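Local coordinates for DyP2 (Amycolatopsis sp. ATCC 39116, PDB 4G2C), which is a multifunctional haem-containing dye peroxidase from a lignin-reactive bacterium, probably oxidising dyes and manganese(II), at residues L72-A77 against A125-T130; A149-T154 against I444-R449; G216-R221 against H328-D333; F283-R288 against L391-R396. All coordinates share one frame; numbering follows the deposited sequence.

Interaction 1: residues L72-A77 against A125-T130; sequences LGFGDA and ATLGVT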
# COMPACT_ATOMS: atom_id res chain seq x y z
N LEU A 72 -4.13 18.29 8.12
CA LEU A 72 -4.05 19.69 8.54
C LEU A 72 -4.78 20.62 7.58
O LEU A 72 -4.99 20.27 6.41
CB LEU A 72 -2.59 20.12 8.64
CG LEU A 72 -1.65 19.23 9.46
CD1 LEU A 72 -0.26 19.83 9.48
CD2 LEU A 72 -2.17 19.00 10.87
N GLY A 73 -5.17 21.79 8.09
CA GLY A 73 -5.70 22.88 7.28
C GLY A 73 -4.86 24.13 7.52
O GLY A 73 -4.53 24.43 8.65
N PHE A 74 -4.51 24.84 6.45
CA PHE A 74 -3.70 26.05 6.57
C PHE A 74 -4.58 27.31 6.62
O PHE A 74 -5.16 27.71 5.60
CB PHE A 74 -2.72 26.16 5.39
CG PHE A 74 -1.67 25.08 5.36
CD1 PHE A 74 -1.38 24.34 6.50
CD2 PHE A 74 -0.98 24.80 4.18
CE1 PHE A 74 -0.40 23.34 6.48
CE2 PHE A 74 -0.01 23.81 4.14
CZ PHE A 74 0.29 23.07 5.30
N GLY A 75 -4.66 27.93 7.79
CA GLY A 75 -5.39 29.18 7.96
C GLY A 75 -4.67 30.42 7.47
O GLY A 75 -5.31 31.38 7.02
N ASP A 76 -3.34 30.42 7.55
CA ASP A 76 -2.52 31.55 7.09
C ASP A 76 -1.24 31.07 6.40
O ASP A 76 -0.54 30.20 6.92
CB ASP A 76 -2.19 32.47 8.26
CG ASP A 76 -1.24 33.59 7.86
OD1 ASP A 76 -1.71 34.58 7.26
OD2 ASP A 76 -0.03 33.49 8.14
N ALA A 77 -0.92 31.64 5.25
CA ALA A 77 0.18 31.10 4.44
C ALA A 77 1.54 31.26 5.12
O ALA A 77 2.32 30.31 5.18
CB ALA A 77 0.19 31.71 3.05
N ALA A 125 -1.40 25.58 -3.04
CA ALA A 125 -2.10 26.80 -3.40
C ALA A 125 -2.13 27.79 -2.22
O ALA A 125 -1.86 28.97 -2.39
CB ALA A 125 -3.52 26.50 -3.92
N THR A 126 -2.45 27.30 -1.03
CA THR A 126 -2.44 28.15 0.16
C THR A 126 -1.07 28.76 0.42
O THR A 126 -0.95 29.90 0.88
CB THR A 126 -2.85 27.39 1.43
OG1 THR A 126 -4.26 27.17 1.42
CG2 THR A 126 -2.50 28.21 2.67
N LEU A 127 -0.02 27.99 0.16
CA LEU A 127 1.34 28.46 0.40
C LEU A 127 1.79 29.39 -0.72
O LEU A 127 2.80 30.09 -0.58
CB LEU A 127 2.30 27.26 0.50
CG LEU A 127 2.20 26.32 1.71
CD1 LEU A 127 3.14 25.15 1.54
CD2 LEU A 127 2.48 27.04 3.03
N GLY A 128 1.06 29.38 -1.83
CA GLY A 128 1.47 30.08 -3.03
C GLY A 128 2.76 29.53 -3.66
O GLY A 128 3.63 30.30 -4.06
N VAL A 129 2.88 28.21 -3.75
CA VAL A 129 4.11 27.60 -4.25
C VAL A 129 3.89 26.76 -5.52
O VAL A 129 2.85 26.11 -5.68
CB VAL A 129 4.77 26.72 -3.15
CG1 VAL A 129 5.87 25.88 -3.72
CG2 VAL A 129 5.29 27.58 -1.99
N THR A 130 4.86 26.78 -6.43
CA THR A 130 4.79 25.94 -7.62
C THR A 130 4.55 24.47 -7.24
O THR A 130 5.34 23.90 -6.50
CB THR A 130 6.08 25.99 -8.43
OG1 THR A 130 6.30 27.31 -8.94
CG2 THR A 130 6.02 24.97 -9.60

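Interaction 2: residues A149-T154 against I444-R449; sequences ADPAVT and IGQGAR. With HEM (protoporphyrin IX containing Fe), chain C.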
# COMPACT_ATOMS: atom_id res chain seq x y z
N ALA A 149 -14.94 4.35 -9.25
CA ALA A 149 -16.20 3.83 -8.75
C ALA A 149 -16.26 3.88 -7.22
O ALA A 149 -16.82 2.99 -6.59
CB ALA A 149 -16.48 2.39 -9.27
N ASP A 150 -15.67 4.92 -6.64
CA ASP A 150 -15.73 5.16 -5.20
C ASP A 150 -17.12 5.59 -4.75
O ASP A 150 -17.91 6.13 -5.53
CB ASP A 150 -14.74 6.26 -4.79
CG ASP A 150 -13.33 5.75 -4.57
OD1 ASP A 150 -13.13 4.52 -4.36
OD2 ASP A 150 -12.41 6.59 -4.60
N PRO A 151 -17.44 5.36 -3.48
CA PRO A 151 -18.65 6.01 -2.99
C PRO A 151 -18.52 7.53 -3.14
O PRO A 151 -17.41 8.06 -3.03
CB PRO A 151 -18.70 5.61 -1.51
CG PRO A 151 -17.41 4.82 -1.24
CD PRO A 151 -16.90 4.36 -2.55
N ALA A 152 -19.64 8.20 -3.41
CA ALA A 152 -19.66 9.67 -3.48
C ALA A 152 -19.08 10.27 -2.21
O ALA A 152 -19.14 9.68 -1.14
CB ALA A 152 -21.08 10.17 -3.69
N VAL A 153 -18.52 11.46 -2.35
CA VAL A 153 -17.87 12.15 -1.24
C VAL A 153 -18.82 12.35 -0.06
O VAL A 153 -18.38 12.37 1.08
CB VAL A 153 -17.25 13.50 -1.69
CG1 VAL A 153 -16.76 14.31 -0.49
CG2 VAL A 153 -16.11 13.24 -2.69
N THR A 154 -20.12 12.50 -0.34
CA THR A 154 -21.12 12.70 0.72
C THR A 154 -21.26 11.49 1.62
O THR A 154 -21.82 11.60 2.73
CB THR A 154 -22.53 13.09 0.19
OG1 THR A 154 -23.05 12.06 -0.67
CG2 THR A 154 -22.51 14.44 -0.56
N ILE A 444 -10.96 -5.78 -3.45
CA ILE A 444 -11.03 -4.32 -3.56
C ILE A 444 -11.79 -3.79 -4.77
O ILE A 444 -11.85 -2.58 -4.98
CB ILE A 444 -9.61 -3.70 -3.60
CG1 ILE A 444 -8.85 -4.18 -4.84
CG2 ILE A 444 -8.87 -4.00 -2.31
CD1 ILE A 444 -7.58 -3.38 -5.14
N GLY A 445 -12.33 -4.70 -5.59
CA GLY A 445 -13.06 -4.30 -6.78
C GLY A 445 -14.30 -3.45 -6.48
O GLY A 445 -15.07 -3.77 -5.55
N GLN A 446 -14.49 -2.38 -7.26
CA GLN A 446 -15.61 -1.47 -7.05
C GLN A 446 -16.49 -1.38 -8.29
O GLN A 446 -16.02 -1.49 -9.42
CB GLN A 446 -15.11 -0.08 -6.61
CG GLN A 446 -14.47 -0.12 -5.23
CD GLN A 446 -14.16 1.25 -4.61
OE1 GLN A 446 -14.26 1.41 -3.39
NE2 GLN A 446 -13.74 2.22 -5.42
N GLY A 447 -17.79 -1.19 -8.06
CA GLY A 447 -18.77 -1.22 -9.11
C GLY A 447 -19.59 -2.51 -9.06
O GLY A 447 -19.47 -3.31 -8.11
N ALA A 448 -20.41 -2.71 -10.10
CA ALA A 448 -21.27 -3.89 -10.18
C ALA A 448 -20.44 -5.17 -10.25
O ALA A 448 -19.40 -5.21 -10.89
CB ALA A 448 -22.20 -3.79 -11.39
N ARG A 449 -20.90 -6.21 -9.56
CA ARG A 449 -20.22 -7.50 -9.48
C ARG A 449 -21.15 -8.60 -9.98
O ARG A 449 -22.37 -8.45 -9.93
CB ARG A 449 -19.85 -7.80 -8.03
CG ARG A 449 -18.79 -6.87 -7.41
CD ARG A 449 -18.36 -7.35 -6.01
NE ARG A 449 -17.25 -6.57 -5.47
CZ ARG A 449 -16.37 -7.02 -4.58
NH1 ARG A 449 -16.45 -8.28 -4.12
NH2 ARG A 449 -15.39 -6.23 -4.17
CHA HEM C . -0.97 -7.70 -1.90
CHB HEM C . -4.80 -7.36 1.07
CHC HEM C . -5.90 -2.99 -0.74
CHD HEM C . -2.59 -3.69 -4.20
C1A HEM C . -1.90 -7.98 -0.93
C2A HEM C . -1.90 -9.17 -0.09
C3A HEM C . -2.96 -9.07 0.73
C4A HEM C . -3.65 -7.82 0.44
CMA HEM C . -3.38 -10.08 1.80
CAA HEM C . -0.85 -10.32 -0.17
CBA HEM C . 0.37 -9.94 0.68
CGA HEM C . 1.36 -9.11 -0.10
O1A HEM C . 1.80 -9.52 -1.19
O2A HEM C . 1.73 -8.01 0.36
C1B HEM C . -5.46 -6.16 0.85
C2B HEM C . -6.63 -5.64 1.55
C3B HEM C . -6.92 -4.42 1.04
C4B HEM C . -5.94 -4.13 0.02
CMB HEM C . -7.41 -6.38 2.67
CAB HEM C . -8.04 -3.44 1.42
CBB HEM C . -8.65 -3.51 2.61
C1C HEM C . -5.15 -2.84 -1.89
C2C HEM C . -5.30 -1.78 -2.88
C3C HEM C . -4.37 -1.98 -3.82
C4C HEM C . -3.61 -3.16 -3.46
CMC HEM C . -6.34 -0.62 -2.81
CAC HEM C . -4.15 -1.15 -5.11
CBC HEM C . -5.12 -0.37 -5.62
C1D HEM C . -1.82 -4.79 -3.88
C2D HEM C . -0.62 -5.17 -4.57
C3D HEM C . -0.12 -6.40 -3.83
C4D HEM C . -1.07 -6.66 -2.79
CMD HEM C . 0.02 -4.46 -5.78
CAD HEM C . 1.10 -7.24 -4.14
CBD HEM C . 0.69 -8.05 -5.35
CGD HEM C . 1.95 -8.78 -5.75
O1D HEM C . 2.97 -8.09 -6.00
O2D HEM C . 1.91 -10.04 -5.77
NA HEM C . -2.96 -7.19 -0.57
NB HEM C . -5.07 -5.20 -0.07
NC HEM C . -4.10 -3.66 -2.28
ND HEM C . -2.04 -5.69 -2.84
FE HEM C . -3.71 -5.55 -1.50

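Interaction 3: residues G216-R221 against H328-D333; sequences GYVDGR and HPVGND. With HEM (protoporphyrin IX containing Fe), chain C.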
# COMPACT_ATOMS: atom_id res chain seq x y z
N GLY A 216 -7.10 -11.61 8.11
CA GLY A 216 -6.21 -12.64 8.60
C GLY A 216 -5.01 -12.99 7.71
O GLY A 216 -4.21 -13.88 8.03
N TYR A 217 -4.86 -12.29 6.60
CA TYR A 217 -3.84 -12.69 5.62
C TYR A 217 -2.57 -11.85 5.74
O TYR A 217 -2.63 -10.63 5.90
CB TYR A 217 -4.39 -12.60 4.19
CG TYR A 217 -5.52 -13.54 3.90
CD1 TYR A 217 -6.79 -13.31 4.42
CD2 TYR A 217 -5.33 -14.66 3.08
CE1 TYR A 217 -7.84 -14.17 4.15
CE2 TYR A 217 -6.38 -15.53 2.80
CZ TYR A 217 -7.63 -15.27 3.34
OH TYR A 217 -8.68 -16.13 3.09
N VAL A 218 -1.43 -12.52 5.66
CA VAL A 218 -0.15 -11.83 5.56
C VAL A 218 -0.27 -10.72 4.52
O VAL A 218 -0.70 -10.95 3.40
CB VAL A 218 0.98 -12.80 5.16
CG1 VAL A 218 2.28 -12.02 4.94
CG2 VAL A 218 1.18 -13.85 6.23
N ASP A 219 0.07 -9.50 4.89
CA ASP A 219 -0.07 -8.43 3.91
C ASP A 219 1.27 -7.72 3.78
O ASP A 219 2.09 -7.75 4.69
CB ASP A 219 -1.23 -7.50 4.29
CG ASP A 219 -0.92 -6.63 5.50
OD1 ASP A 219 -0.03 -6.98 6.29
OD2 ASP A 219 -1.59 -5.58 5.66
N GLY A 220 1.52 -7.10 2.63
CA GLY A 220 2.79 -6.43 2.44
C GLY A 220 4.02 -7.31 2.33
O GLY A 220 5.09 -6.95 2.82
N ARG A 221 3.90 -8.46 1.68
CA ARG A 221 5.05 -9.32 1.40
C ARG A 221 5.77 -8.85 0.12
O ARG A 221 7.00 -8.78 0.07
CB ARG A 221 4.61 -10.78 1.23
CG ARG A 221 5.72 -11.71 0.72
CD ARG A 221 6.88 -11.75 1.71
NE ARG A 221 7.97 -12.63 1.28
CZ ARG A 221 8.99 -12.24 0.52
NH1 ARG A 221 9.04 -11.00 0.07
NH2 ARG A 221 9.94 -13.10 0.20
N HIS A 328 8.38 -20.30 5.85
CA HIS A 328 9.72 -20.31 6.42
C HIS A 328 10.80 -20.00 5.37
O HIS A 328 11.64 -20.85 5.07
CB HIS A 328 10.03 -21.66 7.07
CG HIS A 328 8.93 -22.19 7.95
ND1 HIS A 328 8.85 -21.89 9.30
CD2 HIS A 328 7.89 -23.01 7.68
CE1 HIS A 328 7.79 -22.50 9.81
NE2 HIS A 328 7.20 -23.19 8.85
N PRO A 329 10.79 -18.77 4.82
CA PRO A 329 9.78 -17.78 5.19
C PRO A 329 8.70 -17.68 4.12
O PRO A 329 8.74 -18.42 3.14
CB PRO A 329 10.59 -16.48 5.24
CG PRO A 329 11.61 -16.66 4.15
CD PRO A 329 11.88 -18.16 4.03
N VAL A 330 7.74 -16.80 4.33
CA VAL A 330 6.74 -16.52 3.33
C VAL A 330 7.47 -16.21 2.03
O VAL A 330 8.30 -15.31 2.00
CB VAL A 330 5.89 -15.31 3.72
CG1 VAL A 330 4.91 -14.96 2.58
CG2 VAL A 330 5.14 -15.59 5.03
N GLY A 331 7.16 -16.94 0.96
CA GLY A 331 7.88 -16.73 -0.29
C GLY A 331 7.28 -15.64 -1.17
O GLY A 331 6.12 -15.29 -1.02
N ASN A 332 8.08 -15.13 -2.10
CA ASN A 332 7.60 -14.23 -3.15
C ASN A 332 8.20 -14.54 -4.53
O ASN A 332 7.93 -13.84 -5.50
CB ASN A 332 7.88 -12.76 -2.80
CG ASN A 332 6.98 -11.81 -3.56
OD1 ASN A 332 5.79 -12.08 -3.72
ND2 ASN A 332 7.54 -10.72 -4.06
N ASP A 333 9.02 -15.59 -4.59
CA ASP A 333 9.70 -15.96 -5.82
C ASP A 333 8.85 -16.88 -6.70
O ASP A 333 9.11 -18.08 -6.79
CB ASP A 333 11.01 -16.65 -5.48
CG ASP A 333 12.00 -16.58 -6.61
OD1 ASP A 333 11.72 -15.83 -7.57
OD2 ASP A 333 13.04 -17.26 -6.54
CHA HEM C . -0.97 -7.70 -1.90
CHB HEM C . -4.80 -7.36 1.07
CHC HEM C . -5.90 -2.99 -0.74
CHD HEM C . -2.59 -3.69 -4.20
C1A HEM C . -1.90 -7.98 -0.93
C2A HEM C . -1.90 -9.17 -0.09
C3A HEM C . -2.96 -9.07 0.73
C4A HEM C . -3.65 -7.82 0.44
CMA HEM C . -3.38 -10.08 1.80
CAA HEM C . -0.85 -10.32 -0.17
CBA HEM C . 0.37 -9.94 0.68
CGA HEM C . 1.36 -9.11 -0.10
O1A HEM C . 1.80 -9.52 -1.19
O2A HEM C . 1.73 -8.01 0.36
C1B HEM C . -5.46 -6.16 0.85
C2B HEM C . -6.63 -5.64 1.55
C3B HEM C . -6.92 -4.42 1.04
C4B HEM C . -5.94 -4.13 0.02
CMB HEM C . -7.41 -6.38 2.67
CAB HEM C . -8.04 -3.44 1.42
CBB HEM C . -8.65 -3.51 2.61
C1C HEM C . -5.15 -2.84 -1.89
C2C HEM C . -5.30 -1.78 -2.88
C3C HEM C . -4.37 -1.98 -3.82
C4C HEM C . -3.61 -3.16 -3.46
CMC HEM C . -6.34 -0.62 -2.81
CAC HEM C . -4.15 -1.15 -5.11
CBC HEM C . -5.12 -0.37 -5.62
C1D HEM C . -1.82 -4.79 -3.88
C2D HEM C . -0.62 -5.17 -4.57
C3D HEM C . -0.12 -6.40 -3.83
C4D HEM C . -1.07 -6.66 -2.79
CMD HEM C . 0.02 -4.46 -5.78
CAD HEM C . 1.10 -7.24 -4.14
CBD HEM C . 0.69 -8.05 -5.35
CGD HEM C . 1.95 -8.78 -5.75
O1D HEM C . 2.97 -8.09 -6.00
O2D HEM C . 1.91 -10.04 -5.77
NA HEM C . -2.96 -7.19 -0.57
NB HEM C . -5.07 -5.20 -0.07
NC HEM C . -4.10 -3.66 -2.28
ND HEM C . -2.04 -5.69 -2.84
FE HEM C . -3.71 -5.55 -1.50

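Interaction 4: residues F283-R288 against L391-R396; sequences FKEAER and LPPRLR. With MN (manganese (II) ion), chain D.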
# COMPACT_ATOMS: atom_id res chain seq x y z
N PHE A 283 -16.68 -11.05 5.02
CA PHE A 283 -15.62 -11.67 4.22
C PHE A 283 -15.46 -13.14 4.60
O PHE A 283 -15.26 -13.99 3.74
CB PHE A 283 -14.28 -10.90 4.34
CG PHE A 283 -13.26 -11.33 3.34
CD1 PHE A 283 -13.25 -10.78 2.06
CD2 PHE A 283 -12.32 -12.30 3.65
CE1 PHE A 283 -12.32 -11.19 1.12
CE2 PHE A 283 -11.38 -12.70 2.72
CZ PHE A 283 -11.38 -12.15 1.45
N LYS A 284 -15.54 -13.43 5.90
CA LYS A 284 -15.45 -14.81 6.38
C LYS A 284 -16.70 -15.62 6.02
O LYS A 284 -16.61 -16.83 5.83
CB LYS A 284 -15.21 -14.87 7.88
CG LYS A 284 -13.84 -14.41 8.29
CD LYS A 284 -12.74 -15.09 7.47
CE LYS A 284 -11.37 -14.63 7.94
NZ LYS A 284 -10.27 -15.10 7.07
N GLU A 285 -17.85 -14.96 5.93
CA GLU A 285 -19.06 -15.64 5.53
C GLU A 285 -18.88 -15.98 4.07
O GLU A 285 -19.24 -17.07 3.60
CB GLU A 285 -20.29 -14.75 5.72
CG GLU A 285 -20.72 -14.56 7.17
CD GLU A 285 -21.93 -13.65 7.31
OE1 GLU A 285 -22.04 -12.67 6.54
OE2 GLU A 285 -22.78 -13.91 8.18
N ALA A 286 -18.33 -15.02 3.34
CA ALA A 286 -18.07 -15.22 1.93
C ALA A 286 -17.13 -16.38 1.71
O ALA A 286 -17.36 -17.18 0.82
CB ALA A 286 -17.54 -13.94 1.27
N GLU A 287 -16.06 -16.48 2.51
CA GLU A 287 -15.15 -17.63 2.41
C GLU A 287 -15.96 -18.91 2.61
O GLU A 287 -15.84 -19.86 1.83
CB GLU A 287 -14.01 -17.61 3.44
CG GLU A 287 -13.03 -16.43 3.34
CD GLU A 287 -11.81 -16.55 4.27
OE1 GLU A 287 -11.14 -15.51 4.50
OE2 GLU A 287 -11.49 -17.67 4.77
N ARG A 288 -16.79 -18.92 3.65
CA ARG A 288 -17.60 -20.09 3.97
C ARG A 288 -18.51 -20.49 2.80
O ARG A 288 -18.51 -21.64 2.38
CB ARG A 288 -18.43 -19.86 5.23
CG ARG A 288 -19.32 -21.04 5.61
CD ARG A 288 -20.47 -20.59 6.50
NE ARG A 288 -21.29 -19.58 5.84
CZ ARG A 288 -21.83 -18.53 6.46
NH1 ARG A 288 -21.64 -18.36 7.77
NH2 ARG A 288 -22.57 -17.66 5.79
N LEU A 391 -12.52 -19.33 14.47
CA LEU A 391 -13.79 -18.82 14.98
C LEU A 391 -14.81 -18.68 13.86
O LEU A 391 -14.45 -18.42 12.72
CB LEU A 391 -13.61 -17.45 15.65
CG LEU A 391 -12.58 -17.32 16.79
CD1 LEU A 391 -12.40 -15.86 17.18
CD2 LEU A 391 -13.00 -18.15 18.00
N PRO A 392 -16.10 -18.81 14.18
CA PRO A 392 -17.12 -18.59 13.17
C PRO A 392 -17.21 -17.10 12.82
O PRO A 392 -16.83 -16.25 13.62
CB PRO A 392 -18.39 -19.07 13.84
CG PRO A 392 -18.14 -18.82 15.30
CD PRO A 392 -16.68 -19.09 15.51
N PRO A 393 -17.70 -16.81 11.61
CA PRO A 393 -17.81 -15.45 11.08
C PRO A 393 -18.49 -14.47 12.03
O PRO A 393 -18.10 -13.31 12.06
CB PRO A 393 -18.66 -15.66 9.82
CG PRO A 393 -18.26 -17.00 9.35
CD PRO A 393 -18.01 -17.83 10.59
N ARG A 394 -19.49 -14.93 12.79
CA ARG A 394 -20.26 -14.04 13.65
C ARG A 394 -19.41 -13.40 14.75
O ARG A 394 -19.77 -12.35 15.28
CB ARG A 394 -21.47 -14.77 14.26
CG ARG A 394 -21.12 -16.03 15.07
CD ARG A 394 -22.37 -16.73 15.66
NE ARG A 394 -22.03 -17.91 16.45
CZ ARG A 394 -21.62 -17.89 17.72
NH1 ARG A 394 -21.49 -16.74 18.37
NH2 ARG A 394 -21.33 -19.03 18.34
N LEU A 395 -18.29 -14.02 15.09
CA LEU A 395 -17.42 -13.45 16.10
C LEU A 395 -16.38 -12.45 15.54
O LEU A 395 -15.58 -11.90 16.28
CB LEU A 395 -16.75 -14.55 16.94
CG LEU A 395 -17.73 -15.36 17.81
CD1 LEU A 395 -16.98 -16.25 18.79
CD2 LEU A 395 -18.72 -14.47 18.57
N ARG A 396 -16.41 -12.22 14.23
CA ARG A 396 -15.52 -11.22 13.64
C ARG A 396 -16.16 -9.83 13.58
O ARG A 396 -17.36 -9.70 13.39
CB ARG A 396 -15.10 -11.65 12.22
CG ARG A 396 -14.59 -13.08 12.10
CD ARG A 396 -13.31 -13.29 12.87
NE ARG A 396 -12.76 -14.61 12.59
CZ ARG A 396 -11.66 -15.10 13.16
NH1 ARG A 396 -10.98 -14.39 14.04
NH2 ARG A 396 -11.25 -16.32 12.83
MN MN D . -9.70 -18.77 5.74
O HOH W 1 -8.20 -19.07 4.00

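Interaction 1: residues L72-A77 against A125-T130
In the alpha+beta barrel domain of this dye peroxidase, Phe-74 and Ala-77, at the turn where strand 66-74 passes into helix 77-88, pack on Thr-126 and Leu-127 in the last turn of helix 121-127. The contact is apolar, apart from carbonyl oxygens that brush methyl groups. With OG1 beside its backbone N, Thr-126 turns CG2 anti to that N, and this methyl lies 3.4 Å from Phe-74 CB, at the edge of the ring and near its plane. The far end of the ring reaches Leu-127 instead, CE2 coming to 4.1 Å from Leu-127 CG at a slant. Ala-80 of helix 77-88 touches both Phe-74 and Leu-127, and Ala-166 of the adjoining strand 166-172 touches Phe-74. Asp-76 N-caps helix 77-88, its OD2 accepting from Glu-79 N. The helix on the other side ends in a Schellman motif, in which Gly-128 has positive phi and its N bonds back to Ala-125 O at 3.0 Å. The tightest approach is made by the small methyl of Ala-77, whose CB sits 3.0 Å from Thr-126 O.

Interaction 2: residues A149-T154 against I444-R449
OD1 of Asp-150 is gripped twice, by the side-chain amide of Gln-446 and by the guanidinium of Arg-274, with which it forms a salt bridge. The amide bond is short and nearly straight: Gln-446 NE2 lies 2.6 Å from Asp-150 OD1, with an N-H...O angle of 176°. The two flat groups stand almost perpendicular, 89° apart. The oxygen lies in the amide plane, whereas the NE2 donor arrives on the anti side of the carboxylate and 31° out of its plane. Gln-446 reaches that far because its chain runs extended beyond CG, so that the amide passes alongside the backbone of Ala-149. NE2 has a second acceptor in Leu-148 O, which fixes the turn of the amide and leaves OE1 near Pro-151, 4.0 Å from its CD. At the other end of the glutamine, its CB rests 3.9 Å from Ala-149 CB, and the same methyl comes to 4.0 Å from Gly-447 N. Farther along the loop, Arg-449 NH2 closes the turn by donating to Gly-445 O at 2.8 Å, in the carbonyl plane and on a lone pair. Ile-444, a haem-pocket residue, sets its CG2 methyl 3.5 Å from HEM CHC. The contact thus ties the Schellman end of helix 145-148 to the loop between helix 416-424 and strand 453-454, while Met-476 of strand 474-484 touches Asp-150, Pro-151 and Gln-446.

Interaction 3: residues G216-R221 against H328-D333
Two torsions carry the guanidinium of Arg-221 to the backbone of Val-330: chi1 of 171° swings CG opposite the backbone N, and a bend at chi2 of 61° turns the rest of the chain along the valine. The two side chains slide past each other in opposite directions, Arg-221 CG lying 3.8 Å from Val-330 CG1. NE then donates to Val-330 O at 2.8 Å, the oxygen lying in the guanidinium plane although the donor stands well above the carbonyl plane. NH2 adds a weak second bond to the same oxygen. Asn-332 closes over one face of the guanidinium, its CB 3.5 Å from Arg-221 CZ, while its own OD1 accepts from Arg-357, which also bonds the haem. NH1 makes a salt bridge with Glu-234; together with Val-330 O at the edge and Asn-332 CB over a face, this probably fixes the rotation of the group. An alanine in place of Arg-221 would strip Val-330 O of its donors and is likely to leave Glu-234 without its mate and Asn-332 with a gap beneath it. On the haem side, Tyr-217 CB packs 3.6 Å from HEM CMA, and Arg-221 CB lies near a propionate whose place is less certain. Residues 216-220, Gly-Tyr-Val-Asp-Gly, match the GXXDG motif of dye-decolourising peroxidases, which here lines the haem pocket.

Interaction 4: residues F283-R288 against L391-R396
Lys-284 divides its side chain between two neighbourhoods: its first carbons pack on Pro-393 and Arg-396, while its amine bends off toward a manganese site. CB lies 4.0 Å from Pro-393 CG, and CG meets Arg-396 CG at 4.1 Å. The chain bends at chi2 (-50°), which carries the amine to a salt bridge with Glu-287, three residues on. There NZ sits 2.7 Å from Glu-287 OE1, meeting it from above the carboxylate plane, and a further bond to Phe-215 O holds the amine. The proline ring, at the start of the short 3-10 turn 393-395, wedges against helix 280-293: its CB touches Glu-285 CG at 3.5 Å, and the Arg-288 side chain crosses the proline at about a right angle, its NH1 4.0 Å from Pro-393 CG. The Arg-396 guanidinium is held by a salt bridge to Asp-385 and a hydrogen bond to Ala-389 O. An alanine at Lys-284 would remove the ammonium that pairs with Glu-287 OE1, and the carboxylate would probably be freer to turn beside the metal. Glu-287 OE2 binds the manganese ion at 2.3 Å, with a water also at 2.3 Å and Glu-313 OE2 as the other protein ligand. The same helix thus packs on Pro-393 and supplies one of the two carboxylates of the manganese site.

In the fold
From the N terminus, interaction 1 closes first, joining strand 66-74 to helix 121-127 within the alpha+beta barrel domain, far from the chain's centre. Interaction 2 opens at 149-154 and closes only at 444-449, a long loop that encloses the other two contacts. Inside it, interactions 3 and 4 cross: 283-288 precedes 328-333, and 391-396 follows it. Interaction 3 joins the loop after strand 211-212 to that between helices 303-309 and 350-354; interaction 4 joins helix 280-293 to the loop between strands 374-380 and 402-409. They touch where Tyr-217 OH approaches Glu-287 OE1, probably through a weak hydrogen bond, linking haem pocket and manganese site. Interactions 2 and 3 both reach the haem, their centres about 28 Å apart.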